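Succinate dehydrogenase (Membrane anchor subunit) (Mycolicibacterium smegmatis, PDB 7D6V) probably anchors succinate dehydrogenase in the membrane, carrying a membrane-embedded Rieske-type iron-sulfur cluster that would lie on the electron path from succinate to quinone. Local coordinates at residues V46-I51 with T254-M259; K218-H223 with W228-V233. All blocks are in the same frame, centred on the assembly; numbering follows the deposited sequence.

Overall arrangement
Contact 1 joins helix 33-55, the first helix of the chain, to helix 240-264, the last, so that the two ends of the helical part meet. Contact 2 is local: the loop 218-223, which follows helix 207-215, folds back on helix 224-237, and along the chain it lies within the long loop that contact 1 closes. Their centres are about 39 Å apart, on opposite sides of the chain's centre, with nearest atoms about 23 Å apart. Helices 224-237 and 240-264 are consecutive, however. Contact 1 thus joins the first and last helices within the subunit, whereas contact 2 belongs to the surface that meets the iron-sulfur subunit.

Contact 1 of 2, residues V46-I51 with T254-M259; sequences VIYATI and TDFYIM
Tyr48 reaches from helix 33-55 to Asp255 and Phe256 on helix 240-264, a helix-helix packing that brings together the first and last helices of the membrane anchor. Because CG stands anti to the backbone N (chi1 180°), the Tyr48 ring extends toward helix 240-264 and brings OH up to it. At Thr254 the helix turns to a different neighbour: this small side chain fits against Ile191, Leu192 and Asn195 of helix 188-204, and its OG1 is satisfied by the carbonyl of Thr250.

Asp255, next in order, points toward Tyr48. Its CB sits in the plane of the tyrosine ring, at the edge, 3.9 Å from Tyr48 CE2. The carboxylate plane stands 83° from that of the ring, and Asp255 OD2 comes to 3.2 Å from Tyr48 OH. The strongest partner of that oxygen is Arg52, just beyond the first segment, whose NE forms a salt bridge with it. An acid is well suited here, since its negative charge is probably offset by Arg52 of helix 33-55, so that ionic attraction and aromatic packing join the same two helices.

At Phe256 the tyrosine oxygen meets both backbone and side chain. Tyr48 OH is 3.3 Å from Phe256 N, but the angle is poor and the approach is one of packing. A large apolar ring suits this exposed position on a helix of a membrane subunit. Tyr48 OH is also 3.7 Å from Phe256 CB and lies near the plane of the phenylalanine ring, at its edge, with Phe256 CD1 4.0 Å away from Tyr48 OH.

Contact 2 of 2, residues K218-H223 with W228-V233; sequences KHFSKH and WIWTQV
The backbone that carries Phe220 is a loop, 218-223, ending at His223 in the N-cap position of helix 224-237, while Trp230 stands on the regular helix just beyond. The loop is tied together by a weak bond of 3.4 Å from His223 N to Phe220 O. A firmer link runs from His223 ND1 to His219 O, 3.0 Å long with an N-H...O angle of 145°; histidine suits this place because its ring nitrogen can reach back over the bend to a backbone carbonyl.

The Trp230 indole swings opposite its backbone N (chi1 179°), which takes it out from the helix toward the loop. Phe220 CZ lies over the centre of one indole face, 3.6 Å from Trp230 CD2, and Phe220 CE2 lies 3.8 Å from Trp230 CZ3. The planes are inclined by 34° and the centroid of the six-membered indole ring is 4.7 Å from that of Phe220, an oblique aromatic pair. The two side chains cross at about a right angle, so Phe220 brings its CZ and CE2 end onto the flat indole, whose broad apolar face suits the place.

Both rings also pack on Arg138 of the iron-sulfur subunit, and Lys218 NZ and Ser221 OG hydrogen-bond to that subunit, so the loop belongs to the interface. Within the chain, Phe220 meets the ring of Tyr227 on helix 224-237, and Trp230 rests on Arg210 of helix 207-215, which begins at the cluster-pocket residue His207. The pair thus lies where the loop and helix 224-237 come together, with Trp230 also against helix 207-215.

Contact 1 of 2, residues V46-I51 with T254-M259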
ATOM      1  N   VAL C  46     -42.946  -2.653  -8.080  1.00 16.46           N
ATOM      2  CA  VAL C  46     -43.494  -2.200  -9.355  1.00 16.46           C
ATOM      3  C   VAL C  46     -44.932  -2.676  -9.519  1.00 16.46           C
ATOM      4  O   VAL C  46     -45.809  -1.909  -9.934  1.00 16.46           O
ATOM      5  CB  VAL C  46     -42.602  -2.665 -10.520  1.00 16.46           C
ATOM      6  CG1 VAL C  46     -43.293  -2.423 -11.846  1.00 16.46           C
ATOM      7  CG2 VAL C  46     -41.276  -1.935 -10.484  1.00 16.46           C
ATOM      8  N   ILE C  47     -45.200  -3.938  -9.179  1.00 16.58           N
ATOM      9  CA  ILE C  47     -46.553  -4.473  -9.312  1.00 16.58           C
ATOM     10  C   ILE C  47     -47.520  -3.697  -8.428  1.00 16.58           C
ATOM     11  O   ILE C  47     -48.577  -3.234  -8.886  1.00 16.58           O
ATOM     12  CB  ILE C  47     -46.567  -5.975  -8.980  1.00 16.58           C
ATOM     13  CG1 ILE C  47     -45.882  -6.772 -10.089  1.00 16.58           C
ATOM     14  CG2 ILE C  47     -47.985  -6.466  -8.772  1.00 16.58           C
ATOM     15  CD1 ILE C  47     -45.451  -8.157  -9.666  1.00 16.58           C
ATOM     16  N   TYR C  48     -47.169  -3.533  -7.148  1.00 16.08           N
ATOM     17  CA  TYR C  48     -48.066  -2.836  -6.233  1.00 16.08           C
ATOM     18  C   TYR C  48     -48.293  -1.399  -6.679  1.00 16.08           C
ATOM     19  O   TYR C  48     -49.428  -0.910  -6.682  1.00 16.08           O
ATOM     20  CB  TYR C  48     -47.510  -2.874  -4.809  1.00 16.08           C
ATOM     21  CG  TYR C  48     -48.388  -2.170  -3.800  1.00 16.08           C
ATOM     22  CD1 TYR C  48     -49.447  -2.828  -3.195  1.00 16.08           C
ATOM     23  CD2 TYR C  48     -48.164  -0.843  -3.458  1.00 16.08           C
ATOM     24  CE1 TYR C  48     -50.253  -2.187  -2.279  1.00 16.08           C
ATOM     25  CE2 TYR C  48     -48.965  -0.198  -2.544  1.00 16.08           C
ATOM     26  CZ  TYR C  48     -50.006  -0.873  -1.958  1.00 16.08           C
ATOM     27  OH  TYR C  48     -50.806  -0.229  -1.047  1.00 16.08           O
ATOM     28  N   ALA C  49     -47.218  -0.708  -7.064  1.00 16.43           N
ATOM     29  CA  ALA C  49     -47.334   0.692  -7.445  1.00 16.43           C
ATOM     30  C   ALA C  49     -48.198   0.856  -8.683  1.00 16.43           C
ATOM     31  O   ALA C  49     -49.048   1.748  -8.733  1.00 16.43           O
ATOM     32  CB  ALA C  49     -45.947   1.290  -7.671  1.00 16.43           C
ATOM     33  N   THR C  50     -48.008  -0.001  -9.688  1.00 17.12           N
ATOM     34  CA  THR C  50     -48.813   0.100 -10.899  1.00 17.12           C
ATOM     35  C   THR C  50     -50.287  -0.141 -10.599  1.00 17.12           C
ATOM     36  O   THR C  50     -51.154   0.645 -11.009  1.00 17.12           O
ATOM     37  CB  THR C  50     -48.310  -0.896 -11.941  1.00 17.12           C
ATOM     38  OG1 THR C  50     -46.879  -0.892 -11.947  1.00 17.12           O
ATOM     39  CG2 THR C  50     -48.822  -0.524 -13.319  1.00 17.12           C
ATOM     40  N   ILE C  51     -50.590  -1.218  -9.870  1.00 17.35           N
ATOM     41  CA  ILE C  51     -51.985  -1.536  -9.581  1.00 17.35           C
ATOM     42  C   ILE C  51     -52.637  -0.403  -8.798  1.00 17.35           C
ATOM     43  O   ILE C  51     -53.740   0.051  -9.128  1.00 17.35           O
ATOM     44  CB  ILE C  51     -52.092  -2.875  -8.831  1.00 17.35           C
ATOM     45  CG1 ILE C  51     -51.595  -4.021  -9.711  1.00 17.35           C
ATOM     46  CG2 ILE C  51     -53.521  -3.126  -8.399  1.00 17.35           C
ATOM     47  CD1 ILE C  51     -51.587  -5.363  -9.011  1.00 17.35           C
ATOM     48  N   THR C 254     -47.584   3.433   3.482  1.00 15.10           N
ATOM     49  CA  THR C 254     -48.426   4.623   3.514  1.00 15.10           C
ATOM     50  C   THR C 254     -49.637   4.453   2.604  1.00 15.10           C
ATOM     51  O   THR C 254     -50.778   4.709   3.013  1.00 15.10           O
ATOM     52  CB  THR C 254     -47.603   5.846   3.118  1.00 15.10           C
ATOM     53  OG1 THR C 254     -46.350   5.810   3.806  1.00 15.10           O
ATOM     54  CG2 THR C 254     -48.330   7.126   3.497  1.00 15.10           C
ATOM     55  N   ASP C 255     -49.406   3.986   1.370  1.00 16.18           N
ATOM     56  CA  ASP C 255     -50.521   3.667   0.481  1.00 16.18           C
ATOM     57  C   ASP C 255     -51.467   2.657   1.109  1.00 16.18           C
ATOM     58  O   ASP C 255     -52.688   2.831   1.066  1.00 16.18           O
ATOM     59  CB  ASP C 255     -50.015   3.130  -0.856  1.00 16.18           C
ATOM     60  CG  ASP C 255     -51.054   3.243  -1.956  1.00 16.18           C
ATOM     61  OD1 ASP C 255     -50.848   3.989  -2.925  1.00 16.18           O
ATOM     62  OD2 ASP C 255     -52.099   2.571  -1.850  1.00 16.18           O
ATOM     63  N   PHE C 256     -50.924   1.576   1.667  1.00 15.85           N
ATOM     64  CA  PHE C 256     -51.776   0.507   2.171  1.00 15.85           C
ATOM     65  C   PHE C 256     -52.656   0.998   3.313  1.00 15.85           C
ATOM     66  O   PHE C 256     -53.863   0.723   3.342  1.00 15.85           O
ATOM     67  CB  PHE C 256     -50.916  -0.676   2.607  1.00 15.85           C
ATOM     68  CG  PHE C 256     -51.696  -1.924   2.871  1.00 15.85           C
ATOM     69  CD1 PHE C 256     -52.416  -2.526   1.857  1.00 15.85           C
ATOM     70  CD2 PHE C 256     -51.710  -2.495   4.127  1.00 15.85           C
ATOM     71  CE1 PHE C 256     -53.136  -3.669   2.092  1.00 15.85           C
ATOM     72  CE2 PHE C 256     -52.429  -3.639   4.368  1.00 15.85           C
ATOM     73  CZ  PHE C 256     -53.144  -4.227   3.350  1.00 15.85           C
ATOM     74  N   TYR C 257     -52.076   1.752   4.250  1.00 16.06           N
ATOM     75  CA  TYR C 257     -52.852   2.273   5.368  1.00 16.06           C
ATOM     76  C   TYR C 257     -53.923   3.245   4.893  1.00 16.06           C
ATOM     77  O   TYR C 257     -55.075   3.184   5.343  1.00 16.06           O
ATOM     78  CB  TYR C 257     -51.930   2.951   6.384  1.00 16.06           C
ATOM     79  CG  TYR C 257     -52.669   3.459   7.599  1.00 16.06           C
ATOM     80  CD1 TYR C 257     -52.905   2.635   8.685  1.00 16.06           C
ATOM     81  CD2 TYR C 257     -53.143   4.760   7.653  1.00 16.06           C
ATOM     82  CE1 TYR C 257     -53.586   3.090   9.789  1.00 16.06           C
ATOM     83  CE2 TYR C 257     -53.823   5.221   8.753  1.00 16.06           C
ATOM     84  CZ  TYR C 257     -54.042   4.384   9.817  1.00 16.06           C
ATOM     85  OH  TYR C 257     -54.720   4.845  10.917  1.00 16.06           O
ATOM     86  N   ILE C 258     -53.559   4.167   3.997  1.00 16.32           N
ATOM     87  CA  ILE C 258     -54.538   5.146   3.538  1.00 16.32           C
ATOM     88  C   ILE C 258     -55.672   4.451   2.800  1.00 16.32           C
ATOM     89  O   ILE C 258     -56.844   4.795   2.973  1.00 16.32           O
ATOM     90  CB  ILE C 258     -53.866   6.228   2.674  1.00 16.32           C
ATOM     91  CG1 ILE C 258     -52.956   7.096   3.534  1.00 16.32           C
ATOM     92  CG2 ILE C 258     -54.909   7.110   2.019  1.00 16.32           C
ATOM     93  CD1 ILE C 258     -52.337   8.248   2.794  1.00 16.32           C
ATOM     94  N   MET C 259     -55.343   3.455   1.973  1.00 17.83           N
ATOM     95  CA  MET C 259     -56.370   2.681   1.285  1.00 17.83           C
ATOM     96  C   MET C 259     -57.294   1.980   2.271  1.00 17.83           C
ATOM     97  O   MET C 259     -58.515   1.954   2.076  1.00 17.83           O
ATOM     98  CB  MET C 259     -55.716   1.658   0.365  1.00 17.83           C
ATOM     99  CG  MET C 259     -56.697   0.831  -0.435  1.00 17.83           C
ATOM    100  SD  MET C 259     -55.853  -0.336  -1.508  1.00 17.83           S
ATOM    101  CE  MET C 259     -55.245  -1.506  -0.302  1.00 17.83           C
TER

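Contact 2 of 2, residues K218-H223 with W228-V233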
ATOM      1  N   LYS C 218     -13.305  22.825  -5.916  1.00 14.94           N
ATOM      2  CA  LYS C 218     -11.904  22.458  -5.749  1.00 14.94           C
ATOM      3  C   LYS C 218     -11.355  22.858  -4.386  1.00 14.94           C
ATOM      4  O   LYS C 218     -10.775  22.026  -3.684  1.00 14.94           O
ATOM      5  CB  LYS C 218     -11.044  23.086  -6.853  1.00 14.94           C
ATOM      6  CG  LYS C 218      -9.573  22.707  -6.751  1.00 14.94           C
ATOM      7  CD  LYS C 218      -8.740  23.326  -7.858  1.00 14.94           C
ATOM      8  CE  LYS C 218      -8.926  22.598  -9.170  1.00 14.94           C
ATOM      9  NZ  LYS C 218      -8.330  21.238  -9.118  1.00 14.94           N
ATOM     10  N   HIS C 219     -11.527  24.113  -3.994  1.00 14.31           N
ATOM     11  CA  HIS C 219     -11.013  24.620  -2.727  1.00 14.31           C
ATOM     12  C   HIS C 219     -12.167  24.707  -1.733  1.00 14.31           C
ATOM     13  O   HIS C 219     -12.959  25.650  -1.767  1.00 14.31           O
ATOM     14  CB  HIS C 219     -10.342  25.973  -2.920  1.00 14.31           C
ATOM     15  N   PHE C 220     -12.255  23.713  -0.847  1.00 13.86           N
ATOM     16  CA  PHE C 220     -13.229  23.759   0.236  1.00 13.86           C
ATOM     17  C   PHE C 220     -12.910  24.848   1.247  1.00 13.86           C
ATOM     18  O   PHE C 220     -13.786  25.228   2.030  1.00 13.86           O
ATOM     19  CB  PHE C 220     -13.293  22.405   0.945  1.00 13.86           C
ATOM     20  CG  PHE C 220     -14.128  21.381   0.232  1.00 13.86           C
ATOM     21  CD1 PHE C 220     -15.320  21.737  -0.371  1.00 13.86           C
ATOM     22  CD2 PHE C 220     -13.722  20.060   0.169  1.00 13.86           C
ATOM     23  CE1 PHE C 220     -16.088  20.797  -1.023  1.00 13.86           C
ATOM     24  CE2 PHE C 220     -14.487  19.115  -0.481  1.00 13.86           C
ATOM     25  CZ  PHE C 220     -15.670  19.484  -1.080  1.00 13.86           C
ATOM     26  N   SER C 221     -11.674  25.352   1.253  1.00 14.97           N
ATOM     27  CA  SER C 221     -11.265  26.317   2.265  1.00 14.97           C
ATOM     28  C   SER C 221     -11.885  27.688   2.034  1.00 14.97           C
ATOM     29  O   SER C 221     -12.091  28.439   2.993  1.00 14.97           O
ATOM     30  CB  SER C 221      -9.742  26.420   2.298  1.00 14.97           C
ATOM     31  OG  SER C 221      -9.223  26.764   1.027  1.00 14.97           O
ATOM     32  N   LYS C 222     -12.186  28.038   0.785  1.00 14.88           N
ATOM     33  CA  LYS C 222     -12.785  29.327   0.477  1.00 14.88           C
ATOM     34  C   LYS C 222     -14.302  29.266   0.357  1.00 14.88           C
ATOM     35  O   LYS C 222     -14.925  30.274   0.012  1.00 14.88           O
ATOM     36  CB  LYS C 222     -12.180  29.910  -0.801  1.00 14.88           C
ATOM     37  CG  LYS C 222     -10.699  30.234  -0.696  1.00 14.88           C
ATOM     38  CD  LYS C 222     -10.179  30.882  -1.971  1.00 14.88           C
ATOM     39  CE  LYS C 222     -10.106  29.919  -3.136  1.00 14.88           C
ATOM     40  NZ  LYS C 222      -9.087  28.872  -2.882  1.00 14.88           N
ATOM     41  N   HIS C 223     -14.908  28.117   0.639  1.00 13.64           N
ATOM     42  CA  HIS C 223     -16.358  27.946   0.596  1.00 13.64           C
ATOM     43  C   HIS C 223     -16.792  27.245   1.875  1.00 13.64           C
ATOM     44  O   HIS C 223     -17.051  26.035   1.879  1.00 13.64           O
ATOM     45  CB  HIS C 223     -16.775  27.178  -0.657  1.00 13.64           C
ATOM     46  CG  HIS C 223     -16.327  27.828  -1.928  1.00 13.64           C
ATOM     47  ND1 HIS C 223     -15.321  27.312  -2.715  1.00 13.64           N
ATOM     48  CD2 HIS C 223     -16.739  28.961  -2.540  1.00 13.64           C
ATOM     49  CE1 HIS C 223     -15.136  28.096  -3.759  1.00 13.64           C
ATOM     50  NE2 HIS C 223     -15.984  29.104  -3.678  1.00 13.64           N
ATOM     51  N   TRP C 228     -19.552  22.578   4.670  1.00 12.19           N
ATOM     52  CA  TRP C 228     -20.380  21.974   5.708  1.00 12.19           C
ATOM     53  C   TRP C 228     -21.541  21.196   5.097  1.00 12.19           C
ATOM     54  O   TRP C 228     -21.842  20.063   5.513  1.00 12.19           O
ATOM     55  CB  TRP C 228     -20.890  23.068   6.649  1.00 12.19           C
ATOM     56  CG  TRP C 228     -21.648  22.575   7.837  1.00 12.19           C
ATOM     57  CD1 TRP C 228     -21.134  22.226   9.048  1.00 12.19           C
ATOM     58  CD2 TRP C 228     -23.064  22.388   7.932  1.00 12.19           C
ATOM     59  NE1 TRP C 228     -22.139  21.826   9.892  1.00 12.19           N
ATOM     60  CE2 TRP C 228     -23.335  21.914   9.230  1.00 12.19           C
ATOM     61  CE3 TRP C 228     -24.128  22.564   7.044  1.00 12.19           C
ATOM     62  CZ2 TRP C 228     -24.623  21.618   9.662  1.00 12.19           C
ATOM     63  CZ3 TRP C 228     -25.405  22.273   7.475  1.00 12.19           C
ATOM     64  CH2 TRP C 228     -25.642  21.805   8.773  1.00 12.19           C
ATOM     65  N   ILE C 229     -22.193  21.786   4.092  1.00 12.17           N
ATOM     66  CA  ILE C 229     -23.294  21.098   3.428  1.00 12.17           C
ATOM     67  C   ILE C 229     -22.806  19.809   2.784  1.00 12.17           C
ATOM     68  O   ILE C 229     -23.461  18.766   2.876  1.00 12.17           O
ATOM     69  CB  ILE C 229     -23.964  22.028   2.402  1.00 12.17           C
ATOM     70  CG1 ILE C 229     -24.515  23.270   3.098  1.00 12.17           C
ATOM     71  CG2 ILE C 229     -25.071  21.297   1.671  1.00 12.17           C
ATOM     72  CD1 ILE C 229     -25.079  24.295   2.150  1.00 12.17           C
ATOM     73  N   TRP C 230     -21.646  19.858   2.126  1.00 11.82           N
ATOM     74  CA  TRP C 230     -21.102  18.677   1.472  1.00 11.82           C
ATOM     75  C   TRP C 230     -20.745  17.596   2.483  1.00 11.82           C
ATOM     76  O   TRP C 230     -20.948  16.408   2.222  1.00 11.82           O
ATOM     77  CB  TRP C 230     -19.882  19.072   0.639  1.00 11.82           C
ATOM     78  CG  TRP C 230     -19.226  17.931  -0.056  1.00 11.82           C
ATOM     79  CD1 TRP C 230     -19.604  17.364  -1.233  1.00 11.82           C
ATOM     80  CD2 TRP C 230     -18.070  17.215   0.383  1.00 11.82           C
ATOM     81  NE1 TRP C 230     -18.756  16.337  -1.556  1.00 11.82           N
ATOM     82  CE2 TRP C 230     -17.805  16.224  -0.578  1.00 11.82           C
ATOM     83  CE3 TRP C 230     -17.233  17.315   1.498  1.00 11.82           C
ATOM     84  CZ2 TRP C 230     -16.739  15.341  -0.460  1.00 11.82           C
ATOM     85  CZ3 TRP C 230     -16.179  16.437   1.611  1.00 11.82           C
ATOM     86  CH2 TRP C 230     -15.940  15.464   0.639  1.00 11.82           C
ATOM     87  N   THR C 231     -20.217  17.986   3.644  1.00 11.93           N
ATOM     88  CA  THR C 231     -19.879  17.004   4.669  1.00 11.93           C
ATOM     89  C   THR C 231     -21.121  16.269   5.162  1.00 11.93           C
ATOM     90  O   THR C 231     -21.141  15.031   5.244  1.00 11.93           O
ATOM     91  CB  THR C 231     -19.164  17.692   5.831  1.00 11.93           C
ATOM     92  OG1 THR C 231     -17.934  18.258   5.367  1.00 11.93           O
ATOM     93  CG2 THR C 231     -18.867  16.699   6.939  1.00 11.93           C
ATOM     94  N   GLN C 232     -22.178  17.016   5.490  1.00 11.99           N
ATOM     95  CA  GLN C 232     -23.410  16.364   5.931  1.00 11.99           C
ATOM     96  C   GLN C 232     -24.044  15.525   4.824  1.00 11.99           C
ATOM     97  O   GLN C 232     -24.534  14.416   5.081  1.00 11.99           O
ATOM     98  CB  GLN C 232     -24.387  17.404   6.475  1.00 11.99           C
ATOM     99  CG  GLN C 232     -24.154  17.748   7.936  1.00 11.99           C
ATOM    100  CD  GLN C 232     -22.778  18.296   8.215  1.00 11.99           C
ATOM    101  OE1 GLN C 232     -22.003  17.695   8.956  1.00 11.99           O
ATOM    102  NE2 GLN C 232     -22.451  19.421   7.604  1.00 11.99           N
ATOM    103  N   VAL C 233     -24.038  16.025   3.589  1.00 11.69           N
ATOM    104  CA  VAL C 233     -24.620  15.266   2.490  1.00 11.69           C
ATOM    105  C   VAL C 233     -23.824  13.994   2.227  1.00 11.69           C
ATOM    106  O   VAL C 233     -24.400  12.965   1.876  1.00 11.69           O
ATOM    107  CB  VAL C 233     -24.734  16.152   1.236  1.00 11.69           C
ATOM    108  CG1 VAL C 233     -25.002  15.317   0.003  1.00 11.69           C
ATOM    109  CG2 VAL C 233     -25.839  17.173   1.421  1.00 11.69           C
TER